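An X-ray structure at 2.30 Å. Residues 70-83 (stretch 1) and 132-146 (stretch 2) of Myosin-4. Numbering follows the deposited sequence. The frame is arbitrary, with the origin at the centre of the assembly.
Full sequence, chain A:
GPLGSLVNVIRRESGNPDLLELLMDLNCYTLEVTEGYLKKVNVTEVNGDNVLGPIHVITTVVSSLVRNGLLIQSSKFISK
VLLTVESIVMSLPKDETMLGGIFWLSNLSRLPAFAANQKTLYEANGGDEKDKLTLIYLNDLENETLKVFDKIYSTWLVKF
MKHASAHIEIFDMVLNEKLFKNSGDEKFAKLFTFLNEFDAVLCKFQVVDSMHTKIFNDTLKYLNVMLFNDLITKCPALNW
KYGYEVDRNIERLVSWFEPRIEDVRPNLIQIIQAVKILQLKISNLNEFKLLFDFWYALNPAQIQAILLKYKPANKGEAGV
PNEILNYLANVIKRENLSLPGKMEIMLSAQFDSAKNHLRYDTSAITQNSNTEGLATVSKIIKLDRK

Stretch 1 70-83: LLIQSSKFISKVLL
Stretch 2, residues 132-146: KLTLIYLNDLENETL

Two α-helices of Myosin-4, distant in sequence, lie side by side and run in nearly the same direction. Leu70 occupies the N-cap position of the first, which covers 71-83; the second takes in all of 132-146, and both continue later in the chain. Their N-to-C directions differ by 11°, and their axes approach no closer than 11.3 Å. This spacing leaves room for side chains between the backbones, and the contact is modest, burying 392 Å² summed over both sides. The register is set by three CA-CA pairs: Leu71 CA to Tyr137 CA at 7.2 Å, Ser75 CA to Leu141 CA at 8.0 Å and Leu82 CA to Thr145 CA at 8.3 Å. Backbone torsions are helical throughout both helices, with phi near -65° and psi near -42° as a guide, apart from Lys132, at -99°/-26°, and i to i+4 hydrogen bonds such as Ser75 N to Leu71 O (3.1 Å) and Leu141 N to Tyr137 O (2.8 Å) hold each helix together.

Leu71 and Tyr137 dominate, each having 99 Å² covered by the opposing stretch, and in both the CA-to-CB bond points toward the other helix. Leu71 adopts the mt rotamer (chi1 -69°, chi2 176°). Its CD2 lies 3.8 Å from Tyr137 CD2 and 4.2 Å from the centroid of the Tyr137 ring, 29° off the ring normal, an off-centre CH-pi contact. Leu71 CD1 stands 3.9 Å from Thr134 OG1 and 4.4 Å from Leu133 CD1. A branched aliphatic side chain suits this position: both methyls lie near Thr134 and Tyr137, filling the space between them.

Tyr137 combines a broad apolar ring with a polar tip. With chi1 at 175° (t) and chi2 at 81°, the ring extends along the first helix in its N-to-C direction, passing Leu71 O, which is 3.4 Å from Tyr137 CE1, and bringing Ser75 CB to its edge, 4.0 Å from CE1. The hydroxyl ends at Ser74, where Ser74 OG and Tyr137 OH form a hydrogen bond of 2.8 Å; either group could be the donor. Ser74 has chi1 of -170° (t) and directs its CA-to-CB bond toward the second helix. Serine is apt here, since its short side chain carries a hydroxyl for the tyrosine to meet in a buried site. Tyr137 OH also comes within 3.1 Å of Ser75 N, but the angle is too poor for a hydrogen bond, and that amide is already bonded to Leu71 O.

Beyond the tyrosine the contact becomes sparser and mainly aliphatic. Ile78 (chi1 -91°, chi2 -61°) places CG1 4.1 Å from CD1 of Leu141, whose rotamer is tp (172°, 67°). Both are buried, as suits hydrocarbon side chains that pack without needing polar partners. One turn further along, Leu82 (mt) brings CD1 to 4.3 Å from Thr145 OG1, a looser approach that ends the contact.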

# COMPACT_ATOMS: atom_id res chain seq x y z
N LEU A 70 -1.18 -13.08 -33.67
CA LEU A 70 -0.26 -11.99 -33.82
C LEU A 70 0.47 -11.63 -32.50
O LEU A 70 0.30 -10.57 -31.91
CB LEU A 70 -0.91 -10.78 -34.49
CG LEU A 70 -1.38 -11.05 -35.94
CD1 LEU A 70 -2.10 -9.79 -36.52
CD2 LEU A 70 -0.15 -11.32 -36.83
N LEU A 71 1.33 -12.55 -32.03
CA LEU A 71 1.62 -12.56 -30.61
C LEU A 71 2.53 -11.38 -30.31
O LEU A 71 2.48 -10.78 -29.22
CB LEU A 71 2.25 -13.87 -30.23
CG LEU A 71 1.31 -15.08 -30.31
CD1 LEU A 71 2.13 -16.32 -29.98
CD2 LEU A 71 0.18 -14.93 -29.32
N ILE A 72 3.31 -11.02 -31.29
CA ILE A 72 4.23 -9.95 -31.13
C ILE A 72 3.52 -8.65 -31.16
O ILE A 72 3.94 -7.72 -30.54
CB ILE A 72 5.20 -9.90 -32.27
CG1 ILE A 72 5.90 -11.22 -32.43
CG2 ILE A 72 6.19 -8.83 -32.04
CD1 ILE A 72 6.20 -11.51 -33.85
N GLN A 73 2.46 -8.56 -31.94
CA GLN A 73 1.70 -7.35 -32.01
C GLN A 73 0.98 -7.10 -30.70
O GLN A 73 0.91 -6.00 -30.22
CB GLN A 73 0.68 -7.46 -33.13
CG GLN A 73 1.15 -6.96 -34.43
N SER A 74 0.47 -8.17 -30.12
CA SER A 74 -0.15 -8.11 -28.81
C SER A 74 0.81 -7.56 -27.76
O SER A 74 0.49 -6.64 -27.06
CB SER A 74 -0.66 -9.48 -28.43
OG SER A 74 -1.45 -9.44 -27.30
N SER A 75 1.99 -8.14 -27.67
CA SER A 75 2.95 -7.64 -26.76
C SER A 75 3.19 -6.12 -26.92
O SER A 75 3.19 -5.38 -25.91
CB SER A 75 4.22 -8.46 -26.92
OG SER A 75 5.43 -7.68 -26.79
N LYS A 76 3.33 -5.64 -28.18
CA LYS A 76 3.64 -4.21 -28.38
C LYS A 76 2.43 -3.36 -27.99
O LYS A 76 2.54 -2.26 -27.45
CB LYS A 76 4.12 -3.92 -29.84
N PHE A 77 1.27 -3.84 -28.36
CA PHE A 77 0.04 -3.10 -28.14
C PHE A 77 -0.16 -2.99 -26.60
O PHE A 77 -0.43 -1.91 -26.05
CB PHE A 77 -1.13 -3.86 -28.78
CG PHE A 77 -2.48 -3.44 -28.28
CD1 PHE A 77 -3.05 -2.20 -28.67
CD2 PHE A 77 -3.20 -4.25 -27.39
CE1 PHE A 77 -4.30 -1.77 -28.19
CE2 PHE A 77 -4.45 -3.84 -26.88
CZ PHE A 77 -5.00 -2.60 -27.27
N ILE A 78 -0.02 -4.12 -25.92
CA ILE A 78 -0.17 -4.18 -24.47
C ILE A 78 0.88 -3.29 -23.80
O ILE A 78 0.56 -2.56 -22.86
CB ILE A 78 -0.06 -5.65 -23.92
CG1 ILE A 78 -1.44 -6.33 -23.85
CG2 ILE A 78 0.40 -5.61 -22.52
CD1 ILE A 78 -2.41 -5.56 -22.89
N SER A 79 2.12 -3.31 -24.30
CA SER A 79 3.16 -2.38 -23.76
C SER A 79 2.75 -0.94 -23.81
O SER A 79 2.78 -0.27 -22.76
CB SER A 79 4.54 -2.57 -24.38
OG SER A 79 4.95 -3.92 -24.15
N LYS A 80 2.34 -0.45 -25.00
CA LYS A 80 1.96 0.95 -25.13
C LYS A 80 0.79 1.25 -24.18
O LYS A 80 0.81 2.27 -23.48
CB LYS A 80 1.62 1.36 -26.61
N VAL A 81 -0.24 0.41 -24.19
CA VAL A 81 -1.39 0.61 -23.32
C VAL A 81 -1.03 0.70 -21.79
O VAL A 81 -1.46 1.59 -21.08
CB VAL A 81 -2.41 -0.53 -23.51
CG1 VAL A 81 -3.28 -0.66 -22.28
CG2 VAL A 81 -3.28 -0.26 -24.74
N LEU A 82 -0.18 -0.20 -21.33
CA LEU A 82 0.30 -0.12 -19.94
C LEU A 82 1.08 1.17 -19.63
O LEU A 82 0.79 1.86 -18.61
CB LEU A 82 1.10 -1.37 -19.57
CG LEU A 82 0.29 -2.67 -19.49
CD1 LEU A 82 1.12 -3.81 -19.13
CD2 LEU A 82 -0.80 -2.55 -18.46
N LEU A 83 2.02 1.51 -20.50
CA LEU A 83 2.78 2.74 -20.38
C LEU A 83 1.85 3.95 -20.39
O LEU A 83 2.10 4.94 -19.71
CB LEU A 83 3.81 2.85 -21.50
CG LEU A 83 5.26 3.09 -21.08
N LYS A 132 1.19 -24.17 -28.44
CA LYS A 132 1.95 -24.16 -27.19
C LYS A 132 2.79 -22.90 -26.95
O LYS A 132 2.99 -22.53 -25.80
CB LYS A 132 2.82 -25.43 -27.11
CG LYS A 132 1.99 -26.73 -26.97
N LEU A 133 3.19 -22.24 -28.03
CA LEU A 133 3.77 -20.93 -28.03
C LEU A 133 2.77 -19.88 -27.52
O LEU A 133 3.17 -18.88 -26.86
CB LEU A 133 4.15 -20.57 -29.48
CG LEU A 133 5.61 -20.15 -29.63
CD1 LEU A 133 5.68 -18.89 -30.50
CD2 LEU A 133 6.24 -19.85 -28.26
N THR A 134 1.49 -20.07 -27.92
CA THR A 134 0.42 -19.18 -27.47
C THR A 134 0.20 -19.33 -25.93
O THR A 134 0.09 -18.35 -25.21
CB THR A 134 -0.93 -19.44 -28.23
OG1 THR A 134 -0.83 -18.86 -29.53
CG2 THR A 134 -2.12 -18.79 -27.51
N LEU A 135 0.17 -20.56 -25.48
CA LEU A 135 0.15 -20.82 -24.08
C LEU A 135 1.30 -20.16 -23.27
O LEU A 135 1.05 -19.58 -22.22
CB LEU A 135 0.16 -22.30 -23.78
CG LEU A 135 -1.16 -23.02 -24.05
CD1 LEU A 135 -0.98 -24.44 -23.59
CD2 LEU A 135 -2.35 -22.39 -23.33
N ILE A 136 2.53 -20.26 -23.78
CA ILE A 136 3.68 -19.58 -23.25
C ILE A 136 3.54 -18.07 -23.29
O ILE A 136 3.85 -17.43 -22.28
CB ILE A 136 4.99 -19.97 -23.98
CG1 ILE A 136 5.35 -21.43 -23.66
CG2 ILE A 136 6.16 -19.02 -23.68
CD1 ILE A 136 6.47 -22.00 -24.59
N TYR A 137 3.14 -17.49 -24.44
CA TYR A 137 2.84 -16.06 -24.48
C TYR A 137 1.88 -15.63 -23.32
O TYR A 137 2.11 -14.67 -22.64
CB TYR A 137 2.29 -15.63 -25.87
CG TYR A 137 1.88 -14.22 -25.89
CD1 TYR A 137 2.81 -13.20 -26.06
CD2 TYR A 137 0.50 -13.88 -25.64
CE1 TYR A 137 2.43 -11.90 -26.02
CE2 TYR A 137 0.09 -12.53 -25.63
CZ TYR A 137 1.06 -11.57 -25.80
OH TYR A 137 0.71 -10.24 -25.72
N LEU A 138 0.79 -16.37 -23.14
CA LEU A 138 -0.26 -15.94 -22.28
C LEU A 138 0.21 -16.09 -20.85
O LEU A 138 -0.12 -15.28 -19.97
CB LEU A 138 -1.53 -16.74 -22.51
CG LEU A 138 -2.33 -16.50 -23.80
CD1 LEU A 138 -3.39 -17.56 -23.77
CD2 LEU A 138 -2.97 -15.11 -23.79
N ASN A 139 1.00 -17.13 -20.60
CA ASN A 139 1.66 -17.31 -19.32
C ASN A 139 2.53 -16.12 -18.97
O ASN A 139 2.49 -15.62 -17.83
CB ASN A 139 2.52 -18.55 -19.33
CG ASN A 139 2.77 -19.08 -17.94
OD1 ASN A 139 1.85 -19.52 -17.24
ND2 ASN A 139 4.02 -19.03 -17.53
N ASP A 140 3.21 -15.59 -19.97
CA ASP A 140 4.11 -14.50 -19.74
C ASP A 140 3.30 -13.26 -19.57
O ASP A 140 3.70 -12.40 -18.80
CB ASP A 140 5.04 -14.37 -20.92
CG ASP A 140 6.09 -13.32 -20.73
OD1 ASP A 140 7.01 -13.48 -19.92
OD2 ASP A 140 6.02 -12.32 -21.42
N LEU A 141 2.18 -13.16 -20.30
CA LEU A 141 1.36 -11.95 -20.27
C LEU A 141 0.83 -11.82 -18.82
O LEU A 141 0.78 -10.75 -18.24
CB LEU A 141 0.23 -12.04 -21.32
CG LEU A 141 -0.84 -10.95 -21.32
CD1 LEU A 141 -0.25 -9.63 -21.70
CD2 LEU A 141 -2.00 -11.30 -22.26
N GLU A 142 0.46 -12.95 -18.27
CA GLU A 142 -0.09 -12.97 -16.96
C GLU A 142 0.95 -12.51 -15.88
O GLU A 142 0.65 -11.67 -15.03
CB GLU A 142 -0.60 -14.34 -16.63
CG GLU A 142 -1.04 -14.36 -15.22
CD GLU A 142 -1.60 -15.69 -14.81
OE1 GLU A 142 -1.76 -16.52 -15.67
OE2 GLU A 142 -1.97 -15.94 -13.65
N ASN A 143 2.19 -12.98 -15.97
CA ASN A 143 3.17 -12.55 -15.01
C ASN A 143 3.57 -11.11 -15.20
O ASN A 143 3.69 -10.37 -14.21
CB ASN A 143 4.42 -13.44 -14.95
CG ASN A 143 4.09 -14.93 -14.73
OD1 ASN A 143 3.21 -15.30 -13.96
ND2 ASN A 143 4.84 -15.81 -15.43
N GLU A 144 3.73 -10.70 -16.44
CA GLU A 144 4.20 -9.36 -16.70
C GLU A 144 3.18 -8.25 -16.45
O GLU A 144 3.51 -7.17 -16.06
CB GLU A 144 4.71 -9.27 -18.13
CG GLU A 144 6.06 -9.91 -18.27
CD GLU A 144 7.13 -9.00 -17.77
OE1 GLU A 144 7.16 -7.80 -18.23
OE2 GLU A 144 7.92 -9.50 -16.92
N THR A 145 1.93 -8.53 -16.77
CA THR A 145 0.83 -7.63 -16.51
C THR A 145 0.69 -7.44 -14.94
O THR A 145 0.56 -6.33 -14.43
CB THR A 145 -0.37 -8.31 -17.19
OG1 THR A 145 -0.72 -7.62 -18.41
CG2 THR A 145 -1.44 -8.53 -16.36
N LEU A 146 0.77 -8.54 -14.21
CA LEU A 146 0.86 -8.53 -12.75
C LEU A 146 1.99 -7.66 -12.18
O LEU A 146 1.74 -6.84 -11.27
CB LEU A 146 0.95 -9.94 -12.23
CG LEU A 146 0.85 -10.04 -10.71
CD1 LEU A 146 -0.56 -9.58 -10.30
CD2 LEU A 146 1.12 -11.44 -10.24